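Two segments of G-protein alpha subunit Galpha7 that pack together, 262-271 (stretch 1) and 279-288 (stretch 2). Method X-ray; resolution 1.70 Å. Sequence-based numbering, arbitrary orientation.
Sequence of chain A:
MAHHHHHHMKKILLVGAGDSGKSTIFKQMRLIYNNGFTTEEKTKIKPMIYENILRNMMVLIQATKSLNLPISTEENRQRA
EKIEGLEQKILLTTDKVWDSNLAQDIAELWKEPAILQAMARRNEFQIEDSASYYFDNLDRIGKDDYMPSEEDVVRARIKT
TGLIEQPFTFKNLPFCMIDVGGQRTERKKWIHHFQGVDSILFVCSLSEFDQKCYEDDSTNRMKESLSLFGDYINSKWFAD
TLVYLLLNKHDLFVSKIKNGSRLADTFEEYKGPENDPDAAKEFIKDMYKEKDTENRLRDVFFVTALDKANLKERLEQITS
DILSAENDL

Stretch 1, residues 262-271: RLADTFEEYK
Stretch 2, residues 279-288: AAKEFIKDMY

A helix can pack against an irregular segment largely through apolar and aromatic contacts, and residues 262-271 and 279-288 of Galpha7 illustrate how. The second stretch is regular helix throughout, with phi/psi near -65/-40 and i to i+4 bonds such as M287 N to F283 O (3.0 Å). The first is less regular: L263 to T266 adopt helical phi/psi, F267 N bonds to L263 O at 2.9 Å, and F267 (-117/97) leads into a type I turn closed by Y270 N to F267 O, also 2.9 Å. A salt bridge from R262 NH1 to D265 OD1 (2.9 Å) lies within this stretch. The register is set by CA-CA separations of 6.8 Å for L263 and A280 and 7.0 Å for Y270 and F283, the two pairs advancing in the same order along both stretches.

No hydrogen bond joins the modelled atoms of the two stretches; the contact is made by apolar and aromatic side chains and buries 404 Å², both sides summed. F283 (chi1 179°, chi2 87°) is the hub, its CA-CB bond directed toward the first stretch. Y270 (t, chi2 68°) presents its ring edge to the F283 face, centroids 5.3 Å apart and planes at 70°, while Y270 CB sits 3.9 Å from the F283 ring centroid, nearly on its normal, in a CH-pi contact. F267 CB lies 3.9 Å from F283 CE2, and E269 O 3.7 Å from F283 CE1. Y270 OH comes 3.3 Å from A279 CB, its hydroxyl hydrogen-bonded just outside the stretches.

L263 (t, p) packs with CD2 3.7 Å from A280 CB and 3.8 Å from F283 CD2, and CD1 4.1 Å from I284 CD1. One turn beyond F283, M287 (m, t, m) covers one face of F267 (m, chi2 -81°): M287 CE (CH-pi) and SD (sulfur-aromatic) stand 3.5 and 4.0 Å from the F267 ring centroid.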

# COMPACT_ATOMS: atom_id res chain seq x y z
N ARG A 262 20.37 2.77 -4.23
CA ARG A 262 20.71 3.02 -5.63
C ARG A 262 19.87 2.16 -6.56
O ARG A 262 19.82 0.94 -6.41
CB ARG A 262 22.20 2.73 -5.88
CG ARG A 262 23.15 3.49 -4.97
CD ARG A 262 24.60 3.13 -5.25
NE ARG A 262 24.97 3.39 -6.64
CZ ARG A 262 25.32 2.46 -7.52
NH1 ARG A 262 25.36 1.18 -7.17
NH2 ARG A 262 25.64 2.81 -8.76
N LEU A 263 19.22 2.80 -7.53
CA LEU A 263 18.42 2.03 -8.48
C LEU A 263 19.28 1.03 -9.24
O LEU A 263 18.84 -0.10 -9.51
CB LEU A 263 17.72 2.97 -9.46
CG LEU A 263 16.78 2.32 -10.47
CD1 LEU A 263 15.66 1.59 -9.71
CD2 LEU A 263 16.21 3.39 -11.40
N ALA A 264 20.53 1.40 -9.55
CA ALA A 264 21.42 0.56 -10.34
C ALA A 264 21.81 -0.73 -9.62
O ALA A 264 22.28 -1.67 -10.28
CB ALA A 264 22.68 1.33 -10.72
N ASP A 265 21.64 -0.80 -8.29
CA ASP A 265 21.89 -2.04 -7.57
C ASP A 265 20.82 -3.08 -7.84
O ASP A 265 21.05 -4.27 -7.58
CB ASP A 265 22.00 -1.77 -6.07
CG ASP A 265 23.37 -1.23 -5.68
OD1 ASP A 265 24.34 -1.46 -6.43
OD2 ASP A 265 23.48 -0.58 -4.62
N THR A 266 19.65 -2.68 -8.34
CA THR A 266 18.63 -3.58 -8.85
C THR A 266 18.62 -3.67 -10.37
O THR A 266 18.49 -4.77 -10.92
CB THR A 266 17.23 -3.12 -8.41
OG1 THR A 266 17.20 -3.00 -6.98
CG2 THR A 266 16.18 -4.13 -8.88
N PHE A 267 18.72 -2.54 -11.07
CA PHE A 267 18.63 -2.50 -12.53
C PHE A 267 19.95 -1.99 -13.09
O PHE A 267 20.18 -0.78 -13.19
CB PHE A 267 17.46 -1.62 -12.96
CG PHE A 267 16.12 -2.17 -12.56
CD1 PHE A 267 15.51 -3.16 -13.30
CD2 PHE A 267 15.47 -1.70 -11.42
CE1 PHE A 267 14.29 -3.68 -12.93
CE2 PHE A 267 14.25 -2.21 -11.05
CZ PHE A 267 13.67 -3.20 -11.80
N GLU A 268 20.81 -2.93 -13.50
CA GLU A 268 22.13 -2.58 -14.00
C GLU A 268 22.07 -1.72 -15.26
O GLU A 268 23.05 -1.05 -15.58
CB GLU A 268 22.94 -3.84 -14.28
CG GLU A 268 23.27 -4.65 -13.04
CD GLU A 268 24.28 -5.75 -13.33
OE1 GLU A 268 24.77 -5.82 -14.47
OE2 GLU A 268 24.59 -6.53 -12.40
N GLU A 269 20.95 -1.73 -15.98
CA GLU A 269 20.80 -0.90 -17.17
C GLU A 269 20.57 0.58 -16.84
O GLU A 269 20.67 1.41 -17.74
CB GLU A 269 19.66 -1.41 -18.05
N TYR A 270 20.24 0.92 -15.59
CA TYR A 270 20.09 2.33 -15.23
C TYR A 270 21.45 3.01 -15.19
O TYR A 270 22.30 2.67 -14.37
CB TYR A 270 19.39 2.49 -13.88
CG TYR A 270 19.34 3.94 -13.47
CD1 TYR A 270 18.55 4.85 -14.17
CD2 TYR A 270 20.11 4.41 -12.42
CE1 TYR A 270 18.50 6.18 -13.81
CE2 TYR A 270 20.07 5.75 -12.05
CZ TYR A 270 19.26 6.63 -12.75
OH TYR A 270 19.23 7.96 -12.40
N LYS A 271 21.64 3.98 -16.09
CA LYS A 271 22.90 4.70 -16.22
C LYS A 271 22.77 6.16 -15.84
O LYS A 271 23.69 6.95 -16.11
CB LYS A 271 23.43 4.57 -17.65
CG LYS A 271 23.75 3.14 -18.07
CD LYS A 271 24.76 2.52 -17.13
CE LYS A 271 25.36 1.24 -17.69
NZ LYS A 271 26.51 0.77 -16.87
N ALA A 279 15.50 11.31 -12.59
CA ALA A 279 16.10 10.43 -13.59
C ALA A 279 15.73 8.98 -13.33
O ALA A 279 15.42 8.23 -14.26
CB ALA A 279 17.62 10.60 -13.60
N ALA A 280 15.73 8.58 -12.05
CA ALA A 280 15.43 7.20 -11.71
C ALA A 280 13.96 6.86 -11.96
O ALA A 280 13.65 5.79 -12.48
CB ALA A 280 15.81 6.93 -10.25
N LYS A 281 13.04 7.78 -11.63
CA LYS A 281 11.64 7.43 -11.84
C LYS A 281 11.29 7.43 -13.32
O LYS A 281 10.43 6.66 -13.75
CB LYS A 281 10.71 8.37 -11.06
CG LYS A 281 10.54 9.76 -11.66
CD LYS A 281 9.81 10.67 -10.67
CE LYS A 281 9.53 12.04 -11.26
NZ LYS A 281 9.09 13.01 -10.21
N GLU A 282 11.97 8.26 -14.12
CA GLU A 282 11.71 8.22 -15.56
C GLU A 282 12.16 6.90 -16.16
O GLU A 282 11.47 6.34 -17.02
CB GLU A 282 12.40 9.40 -16.24
CG GLU A 282 11.77 10.75 -15.90
CD GLU A 282 10.32 10.86 -16.34
OE1 GLU A 282 9.99 10.34 -17.44
OE2 GLU A 282 9.51 11.46 -15.61
N PHE A 283 13.29 6.37 -15.67
CA PHE A 283 13.75 5.05 -16.11
C PHE A 283 12.74 3.97 -15.76
O PHE A 283 12.47 3.08 -16.58
CB PHE A 283 15.11 4.74 -15.47
CG PHE A 283 15.68 3.40 -15.83
CD1 PHE A 283 16.46 3.25 -16.97
CD2 PHE A 283 15.48 2.30 -15.01
CE1 PHE A 283 17.01 2.02 -17.30
CE2 PHE A 283 16.03 1.07 -15.34
CZ PHE A 283 16.80 0.93 -16.48
N ILE A 284 12.17 4.03 -14.56
CA ILE A 284 11.18 3.04 -14.16
C ILE A 284 9.92 3.17 -15.01
O ILE A 284 9.37 2.17 -15.49
CB ILE A 284 10.86 3.16 -12.66
CG1 ILE A 284 12.10 2.82 -11.84
CG2 ILE A 284 9.69 2.25 -12.29
CD1 ILE A 284 11.96 3.18 -10.36
N LYS A 285 9.45 4.39 -15.21
CA LYS A 285 8.29 4.59 -16.09
C LYS A 285 8.57 4.05 -17.49
O LYS A 285 7.70 3.41 -18.09
CB LYS A 285 7.93 6.07 -16.14
CG LYS A 285 6.86 6.46 -17.15
CD LYS A 285 6.64 7.97 -17.15
CE LYS A 285 5.66 8.39 -18.23
NZ LYS A 285 5.44 9.87 -18.24
N ASP A 286 9.79 4.24 -18.00
CA ASP A 286 10.12 3.72 -19.32
C ASP A 286 10.12 2.20 -19.34
O ASP A 286 9.72 1.59 -20.34
CB ASP A 286 11.48 4.25 -19.80
CG ASP A 286 11.43 5.72 -20.17
OD1 ASP A 286 10.31 6.24 -20.38
OD2 ASP A 286 12.51 6.34 -20.27
N MET A 287 10.58 1.56 -18.26
CA MET A 287 10.54 0.10 -18.21
C MET A 287 9.11 -0.40 -18.27
O MET A 287 8.81 -1.38 -18.96
CB MET A 287 11.24 -0.42 -16.96
CG MET A 287 12.76 -0.31 -16.97
SD MET A 287 13.47 -1.36 -15.67
CE MET A 287 13.01 -0.45 -14.20
N TYR A 288 8.20 0.26 -17.56
CA TYR A 288 6.80 -0.15 -17.62
C TYR A 288 6.21 0.08 -19.01
O TYR A 288 5.52 -0.79 -19.55
CB TYR A 288 5.98 0.58 -16.55
CG TYR A 288 6.00 -0.16 -15.22
CD1 TYR A 288 5.17 -1.26 -15.02
CD2 TYR A 288 6.86 0.22 -14.18
CE1 TYR A 288 5.18 -1.96 -13.83
CE2 TYR A 288 6.87 -0.47 -12.98
CZ TYR A 288 6.03 -1.55 -12.81
OH TYR A 288 6.03 -2.26 -11.64